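Long-range contact in DUF3828 domain-containing protein (Bacteroides thetaiotaomicron, PDB 3KZT), which is of unknown function and is probably made as a lipoprotein: residues A[32-44]-A[79-92]. Numbering follows the deposited sequence.
With SO4 (sulfate ion), chain F.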
loop_
_atom_site.group_PDB
_atom_site.type_symbol
_atom_site.label_atom_id
_atom_site.label_comp_id
_atom_site.label_asym_id
_atom_site.label_seq_id
_atom_site.Cartn_x
_atom_site.Cartn_y
_atom_site.Cartn_z
ATOM N N GLU A 32 -7.746 -5.503 5.347
ATOM C CA GLU A 32 -6.537 -4.642 5.251
ATOM C C GLU A 32 -5.770 -4.821 3.940
ATOM O O GLU A 32 -5.362 -3.829 3.332
ATOM C CB GLU A 32 -5.583 -4.934 6.396
ATOM C CG GLU A 32 -6.061 -4.378 7.742
ATOM C CD GLU A 32 -5.215 -4.836 8.919
ATOM O OE1 GLU A 32 -4.354 -5.721 8.746
ATOM O OE2 GLU A 32 -5.418 -4.292 10.032
ATOM N N ASP A 33 -5.577 -6.084 3.530
ATOM C CA ASP A 33 -4.874 -6.418 2.251
ATOM C C ASP A 33 -5.620 -5.907 1.049
ATOM O O ASP A 33 -4.998 -5.417 0.106
ATOM C CB ASP A 33 -4.695 -7.937 2.063
ATOM C CG ASP A 33 -3.754 -8.571 3.078
ATOM O OD1 ASP A 33 -3.060 -7.858 3.834
ATOM O OD2 ASP A 33 -3.733 -9.807 3.120
ATOM N N PHE A 34 -6.950 -6.075 1.054
ATOM C CA PHE A 34 -7.787 -5.542 -0.026
ATOM C C PHE A 34 -7.634 -4.023 -0.175
ATOM O O PHE A 34 -7.351 -3.545 -1.274
ATOM C CB PHE A 34 -9.280 -5.889 0.165
ATOM C CG PHE A 34 -10.176 -5.129 -0.752
ATOM C CD1 PHE A 34 -10.013 -5.225 -2.138
ATOM C CD2 PHE A 34 -11.169 -4.272 -0.250
ATOM C CE1 PHE A 34 -10.821 -4.492 -3.006
ATOM C CE2 PHE A 34 -11.991 -3.542 -1.123
ATOM C CZ PHE A 34 -11.811 -3.651 -2.495
ATOM N N TYR A 35 -7.827 -3.287 0.925
ATOM C CA TYR A 35 -7.757 -1.806 0.895
ATOM C C TYR A 35 -6.384 -1.243 0.541
ATOM O O TYR A 35 -6.303 -0.255 -0.185
ATOM C CB TYR A 35 -8.318 -1.169 2.193
ATOM C CG TYR A 35 -9.810 -0.994 2.129
ATOM C CD1 TYR A 35 -10.676 -2.036 2.467
ATOM C CD2 TYR A 35 -10.365 0.207 1.692
ATOM C CE1 TYR A 35 -12.058 -1.888 2.381
ATOM C CE2 TYR A 35 -11.736 0.374 1.604
ATOM C CZ TYR A 35 -12.588 -0.674 1.952
ATOM O OH TYR A 35 -13.947 -0.525 1.873
ATOM N N GLU A 36 -5.316 -1.872 1.032
ATOM C CA GLU A 36 -3.945 -1.455 0.663
ATOM C C GLU A 36 -3.635 -1.730 -0.818
ATOM O O GLU A 36 -3.061 -0.869 -1.497
ATOM C CB GLU A 36 -2.906 -2.084 1.584
ATOM C CG GLU A 36 -2.920 -1.441 2.965
ATOM C CD GLU A 36 -2.187 -2.229 4.024
ATOM O OE1 GLU A 36 -1.364 -3.129 3.693
ATOM O OE2 GLU A 36 -2.436 -1.938 5.217
ATOM N N ALA A 37 -4.037 -2.914 -1.306
ATOM C CA ALA A 37 -3.872 -3.292 -2.731
ATOM C C ALA A 37 -4.713 -2.399 -3.649
ATOM O O ALA A 37 -4.214 -1.891 -4.647
ATOM C CB ALA A 37 -4.254 -4.753 -2.939
ATOM N N TYR A 38 -5.986 -2.222 -3.284
ATOM C CA TYR A 38 -6.927 -1.373 -4.035
ATOM C C TYR A 38 -6.471 0.098 -4.085
ATOM O O TYR A 38 -6.487 0.711 -5.147
ATOM C CB TYR A 38 -8.338 -1.479 -3.438
ATOM C CG TYR A 38 -9.414 -0.860 -4.286
ATOM C CD1 TYR A 38 -9.738 -1.408 -5.529
ATOM C CD2 TYR A 38 -10.147 0.254 -3.838
ATOM C CE1 TYR A 38 -10.735 -0.853 -6.328
ATOM C CE2 TYR A 38 -11.149 0.817 -4.630
ATOM C CZ TYR A 38 -11.440 0.253 -5.872
ATOM O OH TYR A 38 -12.416 0.784 -6.658
ATOM N N ALA A 39 -6.043 0.629 -2.938
ATOM C CA ALA A 39 -5.512 2.032 -2.842
ATOM C C ALA A 39 -4.333 2.304 -3.755
ATOM O O ALA A 39 -4.238 3.388 -4.312
ATOM C CB ALA A 39 -5.116 2.342 -1.461
ATOM N N ALA A 40 -3.430 1.324 -3.888
ATOM C CA ALA A 40 -2.273 1.438 -4.790
ATOM C C ALA A 40 -2.667 1.586 -6.276
ATOM O O ALA A 40 -1.941 2.217 -7.033
ATOM C CB ALA A 40 -1.319 0.244 -4.604
ATOM N N SER A 41 -3.816 1.020 -6.674
ATOM C CA SER A 41 -4.329 1.169 -8.059
ATOM C C SER A 41 -4.660 2.629 -8.446
ATOM O O SER A 41 -4.629 2.968 -9.621
ATOM C CB SER A 41 -5.553 0.270 -8.307
ATOM O OG SER A 41 -6.720 0.796 -7.708
ATOM N N PHE A 42 -4.948 3.480 -7.454
ATOM C CA PHE A 42 -5.140 4.919 -7.687
ATOM C C PHE A 42 -3.835 5.687 -8.020
ATOM O O PHE A 42 -3.923 6.843 -8.438
ATOM C CB PHE A 42 -5.831 5.582 -6.492
ATOM C CG PHE A 42 -7.245 5.156 -6.309
ATOM C CD1 PHE A 42 -7.555 4.014 -5.574
ATOM C CD2 PHE A 42 -8.289 5.901 -6.872
ATOM C CE1 PHE A 42 -8.864 3.619 -5.400
ATOM C CE2 PHE A 42 -9.607 5.512 -6.706
ATOM C CZ PHE A 42 -9.899 4.371 -5.967
HETATM N N MSE A 43 -2.644 5.069 -7.831
HETATM C CA MSE A 43 -1.334 5.709 -8.138
HETATM C C MSE A 43 -1.115 5.855 -9.656
HETATM O O MSE A 43 -0.441 6.779 -10.102
HETATM C CB MSE A 43 -0.164 4.887 -7.550
HETATM C CG MSE A 43 -0.161 4.710 -6.014
HETATM SE SE MSE A 43 0.215 6.348 -5.078
HETATM C CE MSE A 43 1.857 6.862 -5.976
ATOM N N SER A 44 -1.655 4.908 -10.440
ATOM C CA SER A 44 -1.574 4.959 -11.922
ATOM C C SER A 44 -2.703 5.870 -12.453
ATOM O O SER A 44 -3.801 5.885 -11.885
ATOM C CB SER A 44 -1.720 3.555 -12.516
ATOM N N ASP A 79 -16.678 6.379 -5.640
ATOM C CA ASP A 79 -16.331 4.985 -5.474
ATOM C C ASP A 79 -16.914 4.562 -4.095
ATOM O O ASP A 79 -16.471 5.075 -3.072
ATOM C CB ASP A 79 -14.804 4.822 -5.513
ATOM C CG ASP A 79 -14.360 3.374 -5.580
ATOM O OD1 ASP A 79 -15.094 2.474 -5.138
ATOM O OD2 ASP A 79 -13.250 3.143 -6.077
ATOM N N PRO A 80 -17.917 3.640 -4.077
ATOM C CA PRO A 80 -18.476 3.209 -2.776
ATOM C C PRO A 80 -17.487 2.442 -1.819
ATOM O O PRO A 80 -17.727 2.414 -0.596
ATOM C CB PRO A 80 -19.639 2.294 -3.193
ATOM C CG PRO A 80 -19.236 1.780 -4.497
ATOM C CD PRO A 80 -18.572 2.915 -5.186
ATOM N N ILE A 81 -16.411 1.846 -2.384
ATOM C CA ILE A 81 -15.404 1.126 -1.591
ATOM C C ILE A 81 -14.658 2.101 -0.658
ATOM O O ILE A 81 -14.474 1.807 0.516
ATOM C CB ILE A 81 -14.382 0.362 -2.496
ATOM C CG1 ILE A 81 -15.080 -0.757 -3.301
ATOM C CG2 ILE A 81 -13.257 -0.272 -1.635
ATOM C CD1 ILE A 81 -14.198 -1.382 -4.363
ATOM N N ILE A 82 -14.259 3.264 -1.204
ATOM C CA ILE A 82 -13.554 4.350 -0.435
ATOM C C ILE A 82 -14.449 5.564 -0.040
ATOM O O ILE A 82 -13.995 6.440 0.723
ATOM C CB ILE A 82 -12.255 4.875 -1.184
ATOM C CG1 ILE A 82 -12.558 5.422 -2.593
ATOM C CG2 ILE A 82 -11.219 3.763 -1.290
ATOM C CD1 ILE A 82 -11.409 6.159 -3.243
ATOM N N ARG A 83 -15.703 5.603 -0.539
ATOM C CA ARG A 83 -16.629 6.752 -0.348
ATOM C C ARG A 83 -15.951 8.065 -0.755
ATOM O O ARG A 83 -15.920 9.043 0.009
ATOM C CB ARG A 83 -17.179 6.796 1.084
ATOM C CG ARG A 83 -18.040 5.629 1.408
ATOM C CD ARG A 83 -18.595 5.731 2.790
ATOM N NE ARG A 83 -19.537 4.644 3.063
ATOM C CZ ARG A 83 -20.292 4.524 4.168
ATOM N NH1 ARG A 83 -20.236 5.432 5.164
ATOM N NH2 ARG A 83 -21.120 3.475 4.285
ATOM N N ALA A 84 -15.379 8.048 -1.955
ATOM C CA ALA A 84 -14.629 9.173 -2.492
ATOM C C ALA A 84 -14.422 8.944 -3.980
ATOM O O ALA A 84 -14.642 7.833 -4.469
ATOM C CB ALA A 84 -13.302 9.293 -1.799
ATOM N N GLN A 85 -14.030 9.995 -4.692
ATOM C CA GLN A 85 -13.683 9.890 -6.122
ATOM C C GLN A 85 -12.245 9.397 -6.320
ATOM O O GLN A 85 -11.955 8.680 -7.275
ATOM C CB GLN A 85 -13.817 11.243 -6.811
ATOM C CG GLN A 85 -15.237 11.793 -6.850
ATOM C CD GLN A 85 -15.361 13.069 -7.696
ATOM O OE1 GLN A 85 -14.478 13.397 -8.490
ATOM N NE2 GLN A 85 -16.469 13.780 -7.530
ATOM N N ASP A 86 -11.350 9.842 -5.439
ATOM C CA ASP A 86 -9.938 9.543 -5.520
ATOM C C ASP A 86 -9.388 9.536 -4.082
ATOM O O ASP A 86 -10.097 9.934 -3.133
ATOM C CB ASP A 86 -9.259 10.648 -6.370
ATOM C CG ASP A 86 -7.959 10.212 -7.014
ATOM O OD1 ASP A 86 -7.367 9.171 -6.629
ATOM O OD2 ASP A 86 -7.514 10.934 -7.924
ATOM N N LEU A 87 -8.152 9.062 -3.935
ATOM C CA LEU A 87 -7.453 9.012 -2.664
ATOM C C LEU A 87 -6.261 9.936 -2.710
ATOM O O LEU A 87 -5.541 9.969 -3.707
ATOM C CB LEU A 87 -6.947 7.587 -2.391
ATOM C CG LEU A 87 -7.991 6.506 -2.144
ATOM C CD1 LEU A 87 -7.366 5.130 -2.211
ATOM C CD2 LEU A 87 -8.676 6.730 -0.800
ATOM N N GLY A 88 -6.067 10.704 -1.637
ATOM C CA GLY A 88 -4.823 11.420 -1.400
ATOM C C GLY A 88 -3.812 10.357 -0.994
ATOM O O GLY A 88 -4.194 9.320 -0.438
ATOM N N GLU A 89 -2.532 10.602 -1.264
ATOM C CA GLU A 89 -1.476 9.595 -0.985
ATOM C C GLU A 89 -1.239 9.276 0.532
ATOM O O GLU A 89 -0.733 8.211 0.851
ATOM C CB GLU A 89 -0.169 9.982 -1.697
ATOM C CG GLU A 89 0.884 8.866 -1.701
ATOM C CD GLU A 89 1.948 9.027 -2.756
ATOM O OE1 GLU A 89 2.166 10.146 -3.272
ATOM O OE2 GLU A 89 2.574 8.010 -3.065
ATOM N N ASN A 90 -1.620 10.202 1.434
ATOM C CA ASN A 90 -1.566 9.966 2.910
ATOM C C ASN A 90 -2.844 9.313 3.528
ATOM O O ASN A 90 -2.857 9.018 4.738
ATOM C CB ASN A 90 -1.263 11.289 3.663
ATOM C CG ASN A 90 0.154 11.816 3.405
ATOM O OD1 ASN A 90 1.117 11.051 3.316
ATOM N ND2 ASN A 90 0.282 13.135 3.326
ATOM N N ASP A 91 -3.886 9.070 2.714
ATOM C CA ASP A 91 -5.188 8.577 3.236
ATOM C C ASP A 91 -5.133 7.178 3.842
ATOM O O ASP A 91 -5.596 6.977 4.976
ATOM C CB ASP A 91 -6.274 8.619 2.145
ATOM C CG ASP A 91 -6.637 10.034 1.710
ATOM O OD1 ASP A 91 -6.171 11.036 2.304
ATOM O OD2 ASP A 91 -7.406 10.142 0.746
HETATM N N MSE A 92 -4.548 6.229 3.106
HETATM C CA MSE A 92 -4.427 4.832 3.600
HETATM C C MSE A 92 -3.487 4.602 4.752
HETATM O O MSE A 92 -3.587 3.564 5.388
HETATM C CB MSE A 92 -4.132 3.842 2.477
HETATM C CG MSE A 92 -5.292 3.548 1.626
HETATM SE SE MSE A 92 -6.875 2.851 2.488
HETATM C CE MSE A 92 -8.212 3.723 1.331
HETATM S S SO4 F . -23.128 3.543 6.982
HETATM O O1 SO4 F . -23.214 2.512 5.945
HETATM O O2 SO4 F . -21.749 3.994 7.138
HETATM O O3 SO4 F . -23.596 2.990 8.253
HETATM O O4 SO4 F . -23.968 4.681 6.604
HETATM O O HOH W 1 -15.424 0.602 -7.015
HETATM O O HOH W 2 -6.117 8.637 -9.098
#
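Y38 and Y35, on the C-terminal part of the long helix 13-41, each hand a hydroxyl proton to the loop 79-92, which links helix 63-75 to the first strand of a four-stranded antiparallel meander sheet. Y38 OH gives its proton to D79 OD2 at 2.6 Å, on the syn lone pair; the carboxylate lies at the ring's edge, its plane turned 87° from that of the ring. Y35 OH bonds to I81 O at 2.7 Å, tilted 24° from the carbonyl plane. Between these two bonds I81 wedges among three rings: in the conformer described, its CD1 makes a CH-pi contact over one face of Y38, 4.0 Å from the ring centroid, while CG2 presses on CE2 of F34 and on the phenol end of Y35. With CG opposite the backbone N (chi1 -169°), the Y38 ring is carried out toward the loop, its hydroxyl to D79 and a face to I81 CD1. A phenylalanine in its place lacks the hydroxyl and would probably leave D79 OD2 without its donor from the helix and a bridging water without one of its acceptors. Further along the chain, L87 packs on one face of the F42 ring, and I82 CD1 meets F42 CZ at 3.6 Å. A39 CB meets both L87 CD1 and M92 CG, tightly against the latter at 3.3 Å. In the second shell, helix 47-60 lies against F34 and Y38, and V107 of strand 104-111 touches Y35. Beyond the interface, R83 grips a sulfate, probably from the crystallisation liquor, and A40 packs on A40 of the second subunit. D79 itself is set by an Asx turn, I81 N donating to its OD1 from above the carboxylate plane. The water gives one proton to that OD1, at 2.7 Å, and the other to Y38 OH, at 3.0 Å.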